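Local coordinates for protein pyridoxal 5'-phosphate synthase subunit PdxT (Thermus thermophilus, PDB 2YWD) that probably hydrolyses glutamine to glutamate and ammonia, the ammonia being channelled to the partner subunit PdxS for pyridoxal 5'-phosphate synthesis, at residues A[3-8]-A[19-24]; A[35-40]-A[63-68]; A[74-79]-A[186-191]; A[165-170]-A[179-184]. All coordinates share one frame; numbering follows the deposited sequence.

Interaction 1: A[3-8]-A[19-24]; sequences GVVGVL and EALKRL
Val5 and Val7 of strand 5-8 both meet Leu21 of helix 14-22, and both do so through a single methyl of the leucine. Leu21 CD1 lies 3.8 Å from Val5 CG1 and 3.9 Å from Val7 CG2, nearly equal distances that place it between two side chains on the same strand face. Leu21 CG stands beside the backbone N (chi1 -73°) and the chain then runs extended (chi2 171°), which carries CD1 to the strand although Val5 CA and Leu21 CA are 8.9 Å apart. The valines present different branches: Val5 its methyl anti to the backbone N, Val7 the one anti to the carbonyl carbon.

In the next shell Ala28 and Ile44 touch Leu21, Phe14 and His17 of the same helix touch Val7, and Ile26 and Leu186 touch Val5. Strand 5-8, helix 14-22 and strand 29-31 form a beta-alpha-beta unit, and this contact holds its helix against its first strand. The side chain of Leu21 is about 8 Å from that of Glu174, a predicted charge-relay residue. No hydrogen bond crosses, so between these segments the contact is one of buried aliphatic surface.

Interaction 2: A[35-40]-A[63-68]; sequences EHLEGL and EDEVRK
Leu37 and Val66 mark the closest backbone approach, their CA atoms 7.9 Å apart. Residues 35-37 end a 3-10 segment, and a type II beta turn from Leu37 to Leu40 follows, closed by a bond from Leu40 N to Leu37 O; Gly39 sits at its third position with phi 88°. The partner segment is regular helix, part of 62-71.

Leu37 reaches across with both methyls. Its CD1 lies 3.5 Å from Glu65 CG and 3.8 Å from Val66 CG2, while CD2 is 4.1 Å from that same valine methyl, so the fork of the leucine straddles Val66 CG2. The two side chains cross at about a right angle. Glu65 contributes only its aliphatic part: its chain bends at chi2 (57°), and it is CB and CG that lie along Leu37.

Leu37 O accepts a hydrogen bond from Arg69 NH1, one turn beyond Val66, tying the loop backbone to a helix side chain. On another side of the helix Arg67 NH2 forms a salt bridge with Glu63 OE2 (2.7 Å) and Arg67 NH1 another with Asp64 OD2 (3.0 Å), in an intrahelical network near the guanidinium plane. Leu37 and Val66 also share Leu43 of strand 42-45. The arrangement belongs to the alpha/beta/alpha sandwich of class I glutamine amidotransferases: a loop entering a sheet strand is packed against a helix that covers that strand.

Interaction 3: A[74-79]-A[186-191]; sequences SLALFG and LELAGV
Ala76 and Ala189 meet methyl to methyl, with no flat group between them; the aromatic rings lie to one side. The ring of Phe78, two residues further along the strand, meets that of Phe185 with the planes at about 45°, neither stacked flat nor perpendicular. Leu167, Leu181, Ser169 and Pro173 also touch Phe78, while Phe185 touches Ala76 as well, so the aromatic pair, one ring from the strand and one from the helix, borders the alanine contact.

At the contact itself, Ala76 CB is 3.4 Å from Ala189 CB, closer than usual van der Waals separation, and 3.8 Å from Ala189 CA. The backbones come correspondingly near, with 5.2 Å between Ala76 CA and Ala189 CA. Beside this pair, Leu188 CD1 touches Ala76 CB at 4.1 Å. Leu188 CG is wedged between the backbone N and the carbonyl carbon (chi1 74°), an unusual choice in a helix that swings the end of the side chain back toward the strand.

The helix stops just past this point. Gly190 takes positive phi (78°), and Val191 N bonds Leu186 O at 2.9 Å while Gly190 N bonds Glu187 O at 3.1 Å, a Schellman motif that precedes the C-terminal carboxylate. On the other sheet face, Leu77 packs against Val66 and Val70 of helix 62-71. Strand 76-80 leads through Gly79 toward Cys81, the predicted nucleophile. Small side chains thus permit, and the short CB-CB distance records, a helix end pressed directly onto the sheet without any polar bond between the segments.

Interaction 4: A[165-170]-A[179-184]; sequences KVLASS and PRLHRY
Leu167 of strand 166-169 meets the ring edge of Tyr184 on helix 180-189 with both methyls: CD2 lies 4.1 Å from Tyr184 CD2, and CD1 is 4.2 Å from Tyr184 CE2. Both sit near the ring plane, so this is an edge contact and not a CH-pi contact over the face. Leu167 CG is anti to the backbone N (chi1 -175°), which directs the fork at the helix; Tyr184 CG is likewise anti to its own N (chi1 173°), which brings the ring nearer to the strand. The two side chains approach at a slant.

Packing is slacker toward Leu181. Its CD1 stands 4.5 Å from Leu167 CD2, and Ser169 CB stays 5.2 Å from Leu181 CD2. Leu160 of the adjacent strand 157-163 touches Leu167, Ser169 and Leu181, and so contributes to the buried side of this looser part. The CA atoms of Leu167 and Tyr184 remain 9.9 Å apart, a separation bridged by long side chains.

Within the class I glutaminase fold the pair joins a central strand to the C-terminal helix, and the loop linking them bears His172 and Glu174, the predicted charge-relay residues. The side chains of Leu181 and Glu174 are about 8 Å apart.

Tyr184 belongs to the more solvent-accessible side, being only partly buried. Its hydroxyl is hydrogen-bonded to Arg162 NH1, which holds the polar end of the ring. One turn earlier, at the start of the helix, Arg180 NH2 forms a salt bridge with Asp178 OD2 and a hydrogen bond with Ser130 O.

How the interactions relate
All four contacts are apolar across their segments, but they serve different faces and depths of one sheet. Interactions 1, 3 and 4 lie on the face covered by helices 14-22 and 180-189; interaction 2 lies on the other, under helix 62-71, where Val66 meets Leu77 of interaction 3. Interactions 3 and 4 share helix 180-189 and neighbouring strands, joined by probable backbone bonds such as Leu77 O to Leu167 N. Interaction 1 reaches that helix through Leu24 and Val5 packing on Leu186. Interaction 1 is wholly buried and aliphatic; interactions 2 and 4 are mainly buried, with Glu65's aliphatic stem and Tyr184's ring partly exposed; interaction 3, the tightest, is only partly buried, at its helix end.

Interaction 1: A[3-8]-A[19-24]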
# COMPACT_ATOMS: atom_id res chain seq x y z
N GLY A 3 1.39 -20.33 4.14
CA GLY A 3 1.05 -19.04 3.48
C GLY A 3 2.21 -18.07 3.49
O GLY A 3 2.83 -17.84 4.53
N VAL A 4 2.52 -17.50 2.33
CA VAL A 4 3.62 -16.56 2.22
C VAL A 4 3.12 -15.14 1.96
O VAL A 4 3.92 -14.24 1.76
CB VAL A 4 4.59 -16.97 1.08
CG1 VAL A 4 5.14 -18.37 1.34
CG2 VAL A 4 3.87 -16.92 -0.26
N VAL A 5 1.80 -14.96 1.95
CA VAL A 5 1.23 -13.63 1.71
C VAL A 5 0.36 -13.19 2.89
O VAL A 5 -0.54 -13.91 3.31
CB VAL A 5 0.36 -13.60 0.44
CG1 VAL A 5 -0.13 -12.18 0.18
CG2 VAL A 5 1.17 -14.10 -0.76
N GLY A 6 0.64 -12.00 3.41
CA GLY A 6 -0.15 -11.52 4.53
C GLY A 6 -0.74 -10.14 4.28
O GLY A 6 -0.33 -9.43 3.36
N VAL A 7 -1.72 -9.78 5.10
CA VAL A 7 -2.36 -8.47 5.03
C VAL A 7 -2.36 -7.97 6.47
O VAL A 7 -2.82 -8.67 7.37
CB VAL A 7 -3.82 -8.57 4.54
CG1 VAL A 7 -4.43 -7.17 4.44
CG2 VAL A 7 -3.87 -9.26 3.18
N LEU A 8 -1.81 -6.78 6.70
CA LEU A 8 -1.76 -6.22 8.05
C LEU A 8 -3.20 -6.06 8.51
O LEU A 8 -4.00 -5.40 7.84
CB LEU A 8 -1.04 -4.87 8.04
CG LEU A 8 -0.68 -4.29 9.41
CD1 LEU A 8 0.26 -5.24 10.15
CD2 LEU A 8 -0.01 -2.94 9.22
N GLU A 19 -10.05 -11.05 0.30
CA GLU A 19 -11.01 -11.51 -0.71
C GLU A 19 -10.41 -11.38 -2.10
O GLU A 19 -10.55 -12.28 -2.94
CB GLU A 19 -12.29 -10.69 -0.63
CG GLU A 19 -13.07 -10.89 0.65
CD GLU A 19 -14.25 -9.95 0.77
OE1 GLU A 19 -15.00 -10.04 1.76
OE2 GLU A 19 -14.43 -9.10 -0.14
N ALA A 20 -9.73 -10.27 -2.36
CA ALA A 20 -9.11 -10.04 -3.65
C ALA A 20 -8.02 -11.09 -3.90
O ALA A 20 -7.86 -11.58 -5.02
CB ALA A 20 -8.51 -8.64 -3.72
N LEU A 21 -7.28 -11.43 -2.85
CA LEU A 21 -6.21 -12.42 -2.96
C LEU A 21 -6.72 -13.83 -3.24
O LEU A 21 -5.99 -14.66 -3.78
CB LEU A 21 -5.35 -12.40 -1.69
CG LEU A 21 -4.42 -11.18 -1.56
CD1 LEU A 21 -3.78 -11.14 -0.18
CD2 LEU A 21 -3.35 -11.26 -2.65
N LYS A 22 -7.97 -14.10 -2.88
CA LYS A 22 -8.53 -15.43 -3.13
C LYS A 22 -8.58 -15.70 -4.63
O LYS A 22 -8.41 -16.83 -5.07
CB LYS A 22 -9.94 -15.54 -2.54
CG LYS A 22 -9.99 -15.49 -1.02
CD LYS A 22 -11.42 -15.68 -0.50
CE LYS A 22 -12.34 -14.55 -0.96
NZ LYS A 22 -13.71 -14.66 -0.39
N ARG A 23 -8.80 -14.65 -5.42
CA ARG A 23 -8.87 -14.79 -6.87
C ARG A 23 -7.53 -15.21 -7.46
O ARG A 23 -7.45 -15.60 -8.62
CB ARG A 23 -9.35 -13.49 -7.52
CG ARG A 23 -10.75 -13.09 -7.09
CD ARG A 23 -11.39 -12.12 -8.08
NE ARG A 23 -12.73 -11.72 -7.63
CZ ARG A 23 -12.96 -10.88 -6.63
NH1 ARG A 23 -11.95 -10.33 -5.96
NH2 ARG A 23 -14.21 -10.59 -6.28
N LEU A 24 -6.48 -15.11 -6.65
CA LEU A 24 -5.15 -15.51 -7.09
C LEU A 24 -4.82 -16.87 -6.47
O LEU A 24 -3.69 -17.34 -6.57
CB LEU A 24 -4.11 -14.47 -6.66
CG LEU A 24 -4.25 -13.06 -7.26
CD1 LEU A 24 -3.06 -12.21 -6.83
CD2 LEU A 24 -4.30 -13.15 -8.78

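Interaction 2: A[35-40]-A[63-68]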
# COMPACT_ATOMS: atom_id res chain seq x y z
N GLU A 35 5.26 -11.68 15.19
CA GLU A 35 5.57 -13.08 14.90
C GLU A 35 4.90 -13.54 13.60
O GLU A 35 5.39 -14.45 12.94
CB GLU A 35 5.10 -13.99 16.04
CG GLU A 35 5.89 -13.88 17.33
CD GLU A 35 5.75 -12.53 18.00
OE1 GLU A 35 4.63 -11.98 18.02
OE2 GLU A 35 6.77 -12.03 18.53
N HIS A 36 3.78 -12.91 13.26
CA HIS A 36 3.04 -13.26 12.06
C HIS A 36 3.79 -12.94 10.77
O HIS A 36 3.42 -13.41 9.69
CB HIS A 36 1.69 -12.54 12.04
CG HIS A 36 0.77 -12.95 13.14
ND1 HIS A 36 -0.35 -12.23 13.48
CD2 HIS A 36 0.79 -14.02 13.98
CE1 HIS A 36 -0.98 -12.83 14.48
NE2 HIS A 36 -0.31 -13.92 14.80
N LEU A 37 4.84 -12.13 10.87
CA LEU A 37 5.63 -11.75 9.70
C LEU A 37 6.55 -12.88 9.25
O LEU A 37 6.99 -12.91 8.10
CB LEU A 37 6.47 -10.51 10.02
CG LEU A 37 5.73 -9.21 10.35
CD1 LEU A 37 6.72 -8.18 10.83
CD2 LEU A 37 4.97 -8.71 9.12
N GLU A 38 6.85 -13.80 10.16
CA GLU A 38 7.73 -14.91 9.85
C GLU A 38 7.18 -15.79 8.74
O GLU A 38 6.02 -16.21 8.78
CB GLU A 38 7.97 -15.75 11.10
CG GLU A 38 8.96 -16.88 10.91
CD GLU A 38 9.22 -17.64 12.20
OE1 GLU A 38 8.26 -18.22 12.76
OE2 GLU A 38 10.38 -17.65 12.66
N GLY A 39 8.01 -16.06 7.74
CA GLY A 39 7.59 -16.90 6.63
C GLY A 39 6.93 -16.16 5.47
O GLY A 39 6.65 -16.76 4.43
N LEU A 40 6.67 -14.87 5.64
CA LEU A 40 6.03 -14.10 4.58
C LEU A 40 7.01 -13.59 3.53
O LEU A 40 8.15 -13.25 3.83
CB LEU A 40 5.27 -12.90 5.16
CG LEU A 40 4.05 -13.13 6.05
CD1 LEU A 40 3.50 -11.77 6.48
CD2 LEU A 40 2.97 -13.92 5.29
N GLU A 63 6.28 -2.41 12.94
CA GLU A 63 6.95 -1.40 12.12
C GLU A 63 8.45 -1.67 12.01
O GLU A 63 9.00 -1.77 10.91
CB GLU A 63 6.73 -0.01 12.74
CG GLU A 63 7.39 1.14 11.97
CD GLU A 63 7.51 2.40 12.82
OE1 GLU A 63 6.51 2.77 13.47
OE2 GLU A 63 8.59 3.03 12.81
N ASP A 64 9.11 -1.80 13.15
CA ASP A 64 10.55 -2.04 13.19
C ASP A 64 10.98 -3.33 12.50
O ASP A 64 11.99 -3.35 11.79
CB ASP A 64 11.02 -1.99 14.64
CG ASP A 64 10.75 -0.64 15.29
OD1 ASP A 64 10.54 -0.58 16.51
OD2 ASP A 64 10.75 0.38 14.56
N GLU A 65 10.23 -4.41 12.70
CA GLU A 65 10.57 -5.69 12.08
C GLU A 65 10.38 -5.59 10.56
O GLU A 65 11.19 -6.11 9.79
CB GLU A 65 9.69 -6.81 12.64
CG GLU A 65 10.01 -8.21 12.12
CD GLU A 65 11.45 -8.63 12.35
OE1 GLU A 65 12.07 -8.16 13.34
OE2 GLU A 65 11.97 -9.45 11.56
N VAL A 66 9.32 -4.92 10.13
CA VAL A 66 9.09 -4.76 8.71
C VAL A 66 10.24 -3.96 8.09
O VAL A 66 10.74 -4.31 7.02
CB VAL A 66 7.75 -4.05 8.43
CG1 VAL A 66 7.66 -3.65 6.98
CG2 VAL A 66 6.58 -4.98 8.78
N ARG A 67 10.66 -2.89 8.77
CA ARG A 67 11.76 -2.08 8.26
C ARG A 67 13.00 -2.94 8.05
O ARG A 67 13.69 -2.84 7.03
CB ARG A 67 12.08 -0.93 9.23
CG ARG A 67 13.17 0.01 8.73
CD ARG A 67 13.41 1.21 9.66
NE ARG A 67 12.25 2.10 9.75
CZ ARG A 67 11.39 2.12 10.76
NH1 ARG A 67 11.55 1.30 11.80
NH2 ARG A 67 10.35 2.95 10.74
N LYS A 68 13.27 -3.81 9.02
CA LYS A 68 14.42 -4.70 8.97
C LYS A 68 14.29 -5.70 7.81
O LYS A 68 15.24 -5.93 7.06
CB LYS A 68 14.54 -5.46 10.29
CG LYS A 68 15.65 -6.49 10.33
CD LYS A 68 15.58 -7.32 11.60
CE LYS A 68 16.63 -8.42 11.60
NZ LYS A 68 16.48 -9.32 10.42

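Interaction 3: A[74-79]-A[186-191]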
# COMPACT_ATOMS: atom_id res chain seq x y z
N SER A 74 13.92 -9.26 2.18
CA SER A 74 13.18 -10.51 2.37
C SER A 74 11.67 -10.30 2.51
O SER A 74 10.95 -11.22 2.92
CB SER A 74 13.70 -11.25 3.59
OG SER A 74 13.48 -10.49 4.77
N LEU A 75 11.18 -9.11 2.19
CA LEU A 75 9.75 -8.84 2.31
C LEU A 75 9.29 -7.71 1.39
O LEU A 75 9.80 -6.59 1.47
CB LEU A 75 9.40 -8.48 3.75
CG LEU A 75 7.92 -8.24 4.04
CD1 LEU A 75 7.14 -9.53 3.78
CD2 LEU A 75 7.73 -7.78 5.48
N ALA A 76 8.33 -8.02 0.52
CA ALA A 76 7.78 -7.03 -0.40
C ALA A 76 6.56 -6.41 0.26
O ALA A 76 5.83 -7.09 0.98
CB ALA A 76 7.39 -7.69 -1.71
N LEU A 77 6.33 -5.13 -0.01
CA LEU A 77 5.21 -4.40 0.58
C LEU A 77 4.34 -3.73 -0.48
O LEU A 77 4.84 -3.22 -1.48
CB LEU A 77 5.73 -3.30 1.51
CG LEU A 77 6.66 -3.71 2.65
CD1 LEU A 77 7.12 -2.46 3.39
CD2 LEU A 77 5.91 -4.65 3.60
N PHE A 78 3.04 -3.74 -0.23
CA PHE A 78 2.07 -3.10 -1.11
C PHE A 78 1.13 -2.34 -0.18
O PHE A 78 0.39 -2.95 0.59
CB PHE A 78 1.28 -4.15 -1.92
CG PHE A 78 0.30 -3.57 -2.91
CD1 PHE A 78 0.35 -2.22 -3.27
CD2 PHE A 78 -0.67 -4.38 -3.52
CE1 PHE A 78 -0.54 -1.69 -4.21
CE2 PHE A 78 -1.56 -3.86 -4.46
CZ PHE A 78 -1.50 -2.51 -4.81
N GLY A 79 1.20 -1.01 -0.24
CA GLY A 79 0.34 -0.20 0.60
C GLY A 79 -0.71 0.49 -0.24
O GLY A 79 -0.40 1.08 -1.27
N LEU A 186 2.48 -9.76 -6.37
CA LEU A 186 2.99 -11.07 -5.98
C LEU A 186 4.16 -11.49 -6.86
O LEU A 186 5.11 -12.12 -6.39
CB LEU A 186 1.88 -12.12 -6.04
CG LEU A 186 0.69 -11.89 -5.11
CD1 LEU A 186 -0.18 -13.13 -5.09
CD2 LEU A 186 1.19 -11.56 -3.70
N GLU A 187 4.09 -11.14 -8.14
CA GLU A 187 5.16 -11.48 -9.07
C GLU A 187 6.45 -10.78 -8.67
O GLU A 187 7.52 -11.39 -8.67
CB GLU A 187 4.76 -11.09 -10.50
CG GLU A 187 3.66 -11.97 -11.11
CD GLU A 187 4.18 -13.31 -11.60
OE1 GLU A 187 4.89 -13.33 -12.63
OE2 GLU A 187 3.86 -14.35 -10.97
N LEU A 188 6.37 -9.50 -8.33
CA LEU A 188 7.57 -8.77 -7.95
C LEU A 188 8.09 -9.23 -6.58
O LEU A 188 9.27 -9.06 -6.26
CB LEU A 188 7.30 -7.25 -7.95
CG LEU A 188 6.47 -6.57 -6.86
CD1 LEU A 188 7.31 -6.39 -5.60
CD2 LEU A 188 6.01 -5.21 -7.36
N ALA A 189 7.21 -9.83 -5.78
CA ALA A 189 7.59 -10.33 -4.46
C ALA A 189 8.17 -11.73 -4.60
O ALA A 189 8.70 -12.29 -3.64
CB ALA A 189 6.37 -10.36 -3.54
N GLY A 190 8.07 -12.29 -5.80
CA GLY A 190 8.60 -13.62 -6.04
C GLY A 190 7.72 -14.73 -5.50
O GLY A 190 8.21 -15.81 -5.17
N VAL A 191 6.42 -14.48 -5.39
CA VAL A 191 5.50 -15.48 -4.89
C VAL A 191 5.09 -16.42 -6.01
O VAL A 191 5.01 -15.95 -7.17
CB VAL A 191 4.23 -14.84 -4.29
CG1 VAL A 191 3.20 -15.91 -3.95
CG2 VAL A 191 4.58 -14.05 -3.05
OXT VAL A 191 4.85 -17.62 -5.72

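Interaction 4: A[165-170]-A[179-184]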
# COMPACT_ATOMS: atom_id res chain seq x y z
N LYS A 165 11.00 -3.35 -4.07
CA LYS A 165 9.93 -4.27 -3.73
C LYS A 165 8.82 -3.62 -2.91
O LYS A 165 8.04 -4.30 -2.24
CB LYS A 165 10.50 -5.49 -3.00
CG LYS A 165 11.24 -6.44 -3.92
CD LYS A 165 11.79 -7.64 -3.18
CE LYS A 165 12.28 -8.71 -4.15
NZ LYS A 165 13.29 -8.19 -5.10
N VAL A 166 8.76 -2.29 -2.97
CA VAL A 166 7.74 -1.52 -2.26
C VAL A 166 6.82 -0.90 -3.31
O VAL A 166 7.26 -0.15 -4.18
CB VAL A 166 8.36 -0.39 -1.42
CG1 VAL A 166 7.26 0.43 -0.74
CG2 VAL A 166 9.29 -0.98 -0.37
N LEU A 167 5.53 -1.21 -3.20
CA LEU A 167 4.53 -0.71 -4.13
C LEU A 167 3.49 0.08 -3.35
O LEU A 167 3.12 -0.32 -2.24
CB LEU A 167 3.86 -1.90 -4.83
CG LEU A 167 2.85 -1.61 -5.94
CD1 LEU A 167 3.56 -0.95 -7.12
CD2 LEU A 167 2.20 -2.92 -6.38
N ALA A 168 3.01 1.19 -3.91
CA ALA A 168 2.02 2.00 -3.21
C ALA A 168 1.02 2.64 -4.17
O ALA A 168 1.38 3.11 -5.24
CB ALA A 168 2.72 3.08 -2.39
N SER A 169 -0.25 2.65 -3.76
CA SER A 169 -1.30 3.26 -4.58
C SER A 169 -2.19 4.16 -3.73
O SER A 169 -2.37 3.92 -2.54
CB SER A 169 -2.17 2.17 -5.22
OG SER A 169 -2.88 1.42 -4.25
N SER A 170 -2.73 5.21 -4.34
CA SER A 170 -3.61 6.10 -3.60
C SER A 170 -5.05 5.62 -3.78
O SER A 170 -5.97 6.13 -3.13
CB SER A 170 -3.46 7.55 -4.08
OG SER A 170 -3.54 7.63 -5.49
N PRO A 179 -7.98 -8.76 -10.16
CA PRO A 179 -6.83 -9.12 -9.34
C PRO A 179 -5.46 -8.90 -9.99
O PRO A 179 -4.44 -9.26 -9.42
CB PRO A 179 -7.08 -10.59 -9.05
CG PRO A 179 -7.57 -11.06 -10.39
CD PRO A 179 -8.53 -9.95 -10.84
N ARG A 180 -5.45 -8.31 -11.18
CA ARG A 180 -4.19 -8.10 -11.90
C ARG A 180 -3.14 -7.24 -11.20
O ARG A 180 -1.95 -7.47 -11.38
CB ARG A 180 -4.48 -7.55 -13.29
CG ARG A 180 -5.09 -8.58 -14.24
CD ARG A 180 -5.30 -7.96 -15.60
NE ARG A 180 -6.17 -6.80 -15.50
CZ ARG A 180 -6.07 -5.72 -16.26
NH1 ARG A 180 -5.13 -5.65 -17.20
NH2 ARG A 180 -6.92 -4.71 -16.09
N LEU A 181 -3.57 -6.24 -10.43
CA LEU A 181 -2.59 -5.42 -9.74
C LEU A 181 -2.02 -6.23 -8.56
O LEU A 181 -0.84 -6.11 -8.22
CB LEU A 181 -3.21 -4.10 -9.25
CG LEU A 181 -2.24 -3.08 -8.65
CD1 LEU A 181 -0.98 -2.95 -9.51
CD2 LEU A 181 -2.96 -1.72 -8.53
N HIS A 182 -2.86 -7.06 -7.95
CA HIS A 182 -2.39 -7.89 -6.84
C HIS A 182 -1.40 -8.92 -7.37
O HIS A 182 -0.37 -9.19 -6.74
CB HIS A 182 -3.56 -8.61 -6.16
CG HIS A 182 -4.33 -7.74 -5.21
ND1 HIS A 182 -5.20 -6.76 -5.64
CD2 HIS A 182 -4.36 -7.70 -3.86
CE1 HIS A 182 -5.73 -6.16 -4.59
NE2 HIS A 182 -5.24 -6.71 -3.50
N ARG A 183 -1.70 -9.50 -8.53
CA ARG A 183 -0.80 -10.49 -9.13
C ARG A 183 0.53 -9.82 -9.49
O ARG A 183 1.60 -10.40 -9.29
CB ARG A 183 -1.44 -11.11 -10.38
CG ARG A 183 -0.50 -12.05 -11.16
CD ARG A 183 0.00 -13.20 -10.29
NE ARG A 183 -1.02 -14.22 -10.05
CZ ARG A 183 -0.89 -15.21 -9.18
NH1 ARG A 183 0.22 -15.33 -8.46
NH2 ARG A 183 -1.85 -16.11 -9.04
N TYR A 184 0.46 -8.60 -10.00
CA TYR A 184 1.66 -7.84 -10.36
C TYR A 184 2.55 -7.75 -9.12
O TYR A 184 3.77 -7.93 -9.19
CB TYR A 184 1.27 -6.44 -10.83
CG TYR A 184 2.44 -5.51 -11.07
CD1 TYR A 184 3.21 -5.59 -12.23
CD2 TYR A 184 2.79 -4.55 -10.11
CE1 TYR A 184 4.30 -4.74 -12.43
CE2 TYR A 184 3.88 -3.71 -10.31
CZ TYR A 184 4.63 -3.81 -11.47
OH TYR A 184 5.71 -2.97 -11.66